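PDB 1T5O: putative methylthioribose-1-phosphate isomerase, which probably catalyses the interconversion of 5-methylthioribose 1-phosphate and 5-methylthioribulose 1-phosphate, an isomerisation in methionine biosynthesis. Local coordinates for residues Ala49-Gly54 against Glu123-Glu128; Arg4-Phe7 against Lys13-Asp16. All blocks are in the same frame, centred on the assembly; numbering follows the deposited sequence.

Interaction 1: residues Ala49-Gly54 against Glu123-Glu128; sequences ALEAAG and EKLAEE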
loop_
_atom_site.group_PDB
_atom_site.type_symbol
_atom_site.label_atom_id
_atom_site.label_comp_id
_atom_site.label_asym_id
_atom_site.label_seq_id
_atom_site.Cartn_x
_atom_site.Cartn_y
_atom_site.Cartn_z
ATOM N N ALA A 49 -7.889 24.726 -2.640
ATOM C CA ALA A 49 -9.280 24.453 -2.956
ATOM C C ALA A 49 -10.133 24.827 -1.751
ATOM O O ALA A 49 -11.213 25.422 -1.886
ATOM C CB ALA A 49 -9.458 22.981 -3.288
ATOM N N LEU A 50 -9.627 24.503 -0.562
ATOM C CA LEU A 50 -10.354 24.790 0.663
ATOM C C LEU A 50 -10.347 26.264 0.985
ATOM O O LEU A 50 -11.266 26.765 1.644
ATOM C CB LEU A 50 -9.772 24.004 1.836
ATOM C CG LEU A 50 -10.146 22.527 1.803
ATOM C CD1 LEU A 50 -9.457 21.817 2.963
ATOM C CD2 LEU A 50 -11.675 22.366 1.902
ATOM N N GLU A 51 -9.296 26.959 0.553
ATOM C CA GLU A 51 -9.227 28.385 0.807
ATOM C C GLU A 51 -10.289 29.034 -0.065
ATOM O O GLU A 51 -11.042 29.894 0.389
ATOM C CB GLU A 51 -7.858 28.965 0.440
ATOM C CG GLU A 51 -7.740 30.428 0.858
ATOM C CD GLU A 51 -6.574 31.129 0.212
ATOM O OE1 GLU A 51 -5.932 30.517 -0.658
ATOM O OE2 GLU A 51 -6.306 32.297 0.556
ATOM N N ALA A 52 -10.332 28.611 -1.325
ATOM C CA ALA A 52 -11.308 29.136 -2.264
ATOM C C ALA A 52 -12.720 28.758 -1.795
ATOM O O ALA A 52 -13.671 29.528 -1.975
ATOM C CB ALA A 52 -11.022 28.586 -3.680
ATOM N N ALA A 53 -12.861 27.581 -1.185
ATOM C CA ALA A 53 -14.166 27.160 -0.678
ATOM C C ALA A 53 -14.607 28.112 0.441
ATOM O O ALA A 53 -15.767 28.539 0.496
ATOM C CB ALA A 53 -14.102 25.728 -0.145
ATOM N N GLY A 54 -13.674 28.436 1.336
ATOM C CA GLY A 54 -13.972 29.350 2.422
ATOM C C GLY A 54 -14.441 30.706 1.913
ATOM O O GLY A 54 -15.442 31.235 2.394
ATOM N N GLU A 123 -13.046 35.526 -5.831
ATOM C CA GLU A 123 -12.540 35.287 -7.185
ATOM C C GLU A 123 -11.071 35.666 -7.315
ATOM O O GLU A 123 -10.322 35.024 -8.051
ATOM C CB GLU A 123 -13.367 36.049 -8.218
ATOM C CG GLU A 123 -14.805 35.600 -8.234
ATOM C CD GLU A 123 -15.529 35.986 -9.501
ATOM O OE1 GLU A 123 -15.686 37.199 -9.754
ATOM O OE2 GLU A 123 -15.938 35.068 -10.243
ATOM N N LYS A 124 -10.663 36.703 -6.596
ATOM C CA LYS A 124 -9.277 37.148 -6.625
ATOM C C LYS A 124 -8.375 36.097 -5.964
ATOM O O LYS A 124 -7.296 35.789 -6.470
ATOM C CB LYS A 124 -9.142 38.485 -5.891
ATOM C CG LYS A 124 -7.703 38.977 -5.688
ATOM C CD LYS A 124 -7.705 40.129 -4.688
ATOM C CE LYS A 124 -6.315 40.714 -4.430
ATOM N NZ LYS A 124 -6.411 41.715 -3.311
ATOM N N LEU A 125 -8.822 35.547 -4.842
ATOM C CA LEU A 125 -8.048 34.540 -4.145
ATOM C C LEU A 125 -7.882 33.284 -4.996
ATOM O O LEU A 125 -6.812 32.682 -4.998
ATOM C CB LEU A 125 -8.698 34.168 -2.809
ATOM C CG LEU A 125 -8.756 35.261 -1.737
ATOM C CD1 LEU A 125 -9.462 34.711 -0.500
ATOM C CD2 LEU A 125 -7.348 35.736 -1.382
ATOM N N ALA A 126 -8.933 32.895 -5.718
ATOM C CA ALA A 126 -8.861 31.698 -6.563
ATOM C C ALA A 126 -7.909 31.944 -7.738
ATOM O O ALA A 126 -7.131 31.074 -8.105
ATOM C CB ALA A 126 -10.253 31.311 -7.078
ATOM N N GLU A 127 -7.979 33.142 -8.312
ATOM C CA GLU A 127 -7.136 33.537 -9.436
ATOM C C GLU A 127 -5.662 33.563 -9.017
ATOM O O GLU A 127 -4.766 33.195 -9.788
ATOM C CB GLU A 127 -7.542 34.936 -9.901
ATOM C CG GLU A 127 -6.668 35.514 -10.977
ATOM C CD GLU A 127 -6.808 34.771 -12.290
ATOM O OE1 GLU A 127 -7.704 33.901 -12.401
ATOM O OE2 GLU A 127 -6.025 35.063 -13.212
ATOM N N GLU A 128 -5.414 34.058 -7.808
ATOM C CA GLU A 128 -4.055 34.113 -7.292
ATOM C C GLU A 128 -3.499 32.709 -7.077
ATOM O O GLU A 128 -2.316 32.487 -7.272
ATOM C CB GLU A 128 -4.023 34.895 -5.993
ATOM C CG GLU A 128 -4.396 36.351 -6.198
ATOM C CD GLU A 128 -4.331 37.133 -4.905
ATOM O OE1 GLU A 128 -4.635 36.554 -3.841
ATOM O OE2 GLU A 128 -3.982 38.330 -4.968
HETATM O O HOH W 1 -5.328 31.971 -3.116
#
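Glu51 OE1 accepts a hydrogen bond of 2.9 Å from a water molecule that also donates to Leu125 O, the second bond being doubtfully short. Through this water a side chain of Ala49-Gly54 is linked to the backbone of Glu123-Glu128. Glu51 suits the place because it is long enough to carry its carboxylate to the interface: CG lies anti to the backbone N (chi1 -173°) and the chain stays extended beyond it. The other oxygen meets the branched end of Leu125, where OE2 lies 4.1 Å from both CD1 and CD2. The two side chains cross at about a right angle, and the leucine shields one side of the buried acid with its methyl groups. Around the same carboxylate, Arg100 lies toward OE2 and Arg132 toward OE1 as long, weak ion pairs, which would probably ease the cost of burying a negative charge. The contact joins helix 47-61 to the long helix 111-141 in the mainly helical N-terminal part of the fold, ahead of the Rossmann-like sheet. Here the backbones come close: Ala52 CA and Ala126 CA are 5.6 Å apart. Alanine is apt on both helices, since a single methyl group on each lets them approach this closely; Ala52 CB and Ala126 CB just meet at 4.4 Å. Val162, from a loop, touches both methyl groups, while Tyr56, further along helix 47-61, also packs on Ala126. Glu51 also touches Val96 of helix 92-105, the helix that carries Arg100, so a third helix borders the acid. The side chain of Glu51 lies about 6 Å from that of Ala47, a predicted substrate-binding residue at the start of the same helix.

Interaction 2: residues Arg4-Phe7 against Lys13-Asp16; sequences RSIF and KLID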
loop_
_atom_site.group_PDB
_atom_site.type_symbol
_atom_site.label_atom_id
_atom_site.label_comp_id
_atom_site.label_asym_id
_atom_site.label_seq_id
_atom_site.Cartn_x
_atom_site.Cartn_y
_atom_site.Cartn_z
ATOM N N ARG A 4 -11.894 24.162 -13.488
ATOM C CA ARG A 4 -11.165 24.466 -12.259
ATOM C C ARG A 4 -11.884 23.543 -11.269
ATOM O O ARG A 4 -13.032 23.171 -11.508
ATOM C CB ARG A 4 -11.348 25.930 -11.836
ATOM C CG ARG A 4 -10.532 26.935 -12.638
ATOM C CD ARG A 4 -10.648 28.294 -11.973
ATOM N NE ARG A 4 -9.854 29.330 -12.623
ATOM C CZ ARG A 4 -9.789 30.577 -12.174
ATOM N NH1 ARG A 4 -10.469 30.924 -11.081
ATOM N NH2 ARG A 4 -9.046 31.477 -12.809
ATOM N N SER A 5 -11.236 23.180 -10.170
ATOM C CA SER A 5 -11.858 22.248 -9.219
ATOM C C SER A 5 -13.031 22.855 -8.447
ATOM O O SER A 5 -13.890 22.140 -7.938
ATOM C CB SER A 5 -10.810 21.738 -8.228
ATOM O OG SER A 5 -10.443 22.805 -7.401
ATOM N N ILE A 6 -13.043 24.181 -8.349
ATOM C CA ILE A 6 -14.107 24.904 -7.663
ATOM C C ILE A 6 -14.103 26.300 -8.287
ATOM O O ILE A 6 -13.034 26.905 -8.472
ATOM C CB ILE A 6 -13.856 24.975 -6.132
ATOM C CG1 ILE A 6 -14.947 25.809 -5.463
ATOM C CG2 ILE A 6 -12.481 25.588 -5.830
ATOM C CD1 ILE A 6 -14.831 25.818 -3.954
ATOM N N PHE A 7 -15.289 26.796 -8.646
ATOM C CA PHE A 7 -15.391 28.104 -9.283
ATOM C C PHE A 7 -16.788 28.738 -9.170
ATOM O O PHE A 7 -17.722 28.146 -8.631
ATOM C CB PHE A 7 -15.009 27.967 -10.762
ATOM C CG PHE A 7 -15.772 26.881 -11.475
ATOM C CD1 PHE A 7 -15.438 25.539 -11.287
ATOM C CD2 PHE A 7 -16.845 27.193 -12.301
ATOM C CE1 PHE A 7 -16.159 24.526 -11.906
ATOM C CE2 PHE A 7 -17.575 26.189 -12.927
ATOM C CZ PHE A 7 -17.231 24.853 -12.730
ATOM N N LYS A 13 -19.713 26.361 -7.947
ATOM C CA LYS A 13 -19.642 25.053 -8.596
ATOM C C LYS A 13 -18.356 24.336 -8.167
ATOM O O LYS A 13 -17.309 24.980 -8.028
ATOM C CB LYS A 13 -19.642 25.205 -10.115
ATOM C CG LYS A 13 -20.769 26.062 -10.690
ATOM C CD LYS A 13 -22.136 25.389 -10.570
ATOM C CE LYS A 13 -23.214 26.215 -11.296
ATOM N NZ LYS A 13 -22.879 26.384 -12.754
ATOM N N LEU A 14 -18.445 23.018 -7.953
ATOM C CA LEU A 14 -17.292 22.187 -7.565
ATOM C C LEU A 14 -17.306 20.878 -8.333
ATOM O O LEU A 14 -18.371 20.327 -8.626
ATOM C CB LEU A 14 -17.335 21.734 -6.103
ATOM C CG LEU A 14 -17.900 22.428 -4.876
ATOM C CD1 LEU A 14 -18.099 21.374 -3.810
ATOM C CD2 LEU A 14 -16.964 23.505 -4.386
ATOM N N ILE A 15 -16.120 20.363 -8.625
ATOM C CA ILE A 15 -16.010 19.066 -9.268
ATOM C C ILE A 15 -16.249 18.133 -8.080
ATOM O O ILE A 15 -15.603 18.276 -7.038
ATOM C CB ILE A 15 -14.585 18.818 -9.815
ATOM C CG1 ILE A 15 -14.407 19.513 -11.160
ATOM C CG2 ILE A 15 -14.327 17.320 -9.943
ATOM C CD1 ILE A 15 -12.973 19.483 -11.671
ATOM N N ASP A 16 -17.169 17.187 -8.222
ATOM C CA ASP A 16 -17.471 16.256 -7.125
ATOM C C ASP A 16 -16.431 15.127 -7.134
ATOM O O ASP A 16 -16.637 14.087 -7.760
ATOM C CB ASP A 16 -18.868 15.649 -7.305
ATOM C CG ASP A 16 -19.356 14.923 -6.067
ATOM O OD1 ASP A 16 -18.541 14.655 -5.160
ATOM O OD2 ASP A 16 -20.564 14.616 -5.997
HETATM O O HOH W 2 -13.515 20.097 -6.179
#
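The beta hairpin of strands 6-8 and 12-15 pairs Phe7 with Lys13 as an antiparallel hydrogen-bonded pair. Phe7 N donates to Lys13 O at 2.8 Å, and Lys13 N returns a bond of the same 2.8 Å to Phe7 O. Beyond them Ile6 and Leu14 form a non-hydrogen-bonded pair, their branched side chains side by side on the face toward helix 47-61, where Ile6 packs. Strand 12-15 is the centre of a three-stranded antiparallel sheet, its other edge bonded to strand 26-29 through Leu14 and Ile27. On the sheet face bearing Phe7 and Lys13, the aromatic ring lies against the lysine: Lys13 CB sits over one face, 3.8 Å from the ring centroid, a CH-pi contact. A chi1 of 52° sets Phe7 CG between its own backbone N and carbonyl carbon and swings the ring across to the neighbouring strand. Cutting the ring back to an alanine is likely to strip CB and CG of Lys13 of their aromatic partner, leaving that side chain to its contacts with strand 26-29. Lys13 suits the site because its amine reaches on to Asp9 O in the turn. Farther from the turn, Ile15 N donates to Ser5 O (2.9 Å).

How the interactions relate
Interaction 2 comes first along the chain and is complete before interaction 1 opens; their centres are 11 Å apart. Together they form layers of the N-terminal region, the hairpin lying against helices 47-61 and 111-141. They touch through a salt bridge and through packing. Arg4 NH2 forms a 2.8 Å salt bridge with Glu127 OE1, pinning the start of the chain to the long helix, and Ile6 CG2 packs on Ala52 CB at 4.0 Å, where the small alanine lets the strand come close to the helix. Val162, in the loop after strand 149-152, touches Arg4, Ala52 and Ala126 and shares a backbone hydrogen bond with Ser5, so a loop from the Rossmann-like sheet meets both contacts.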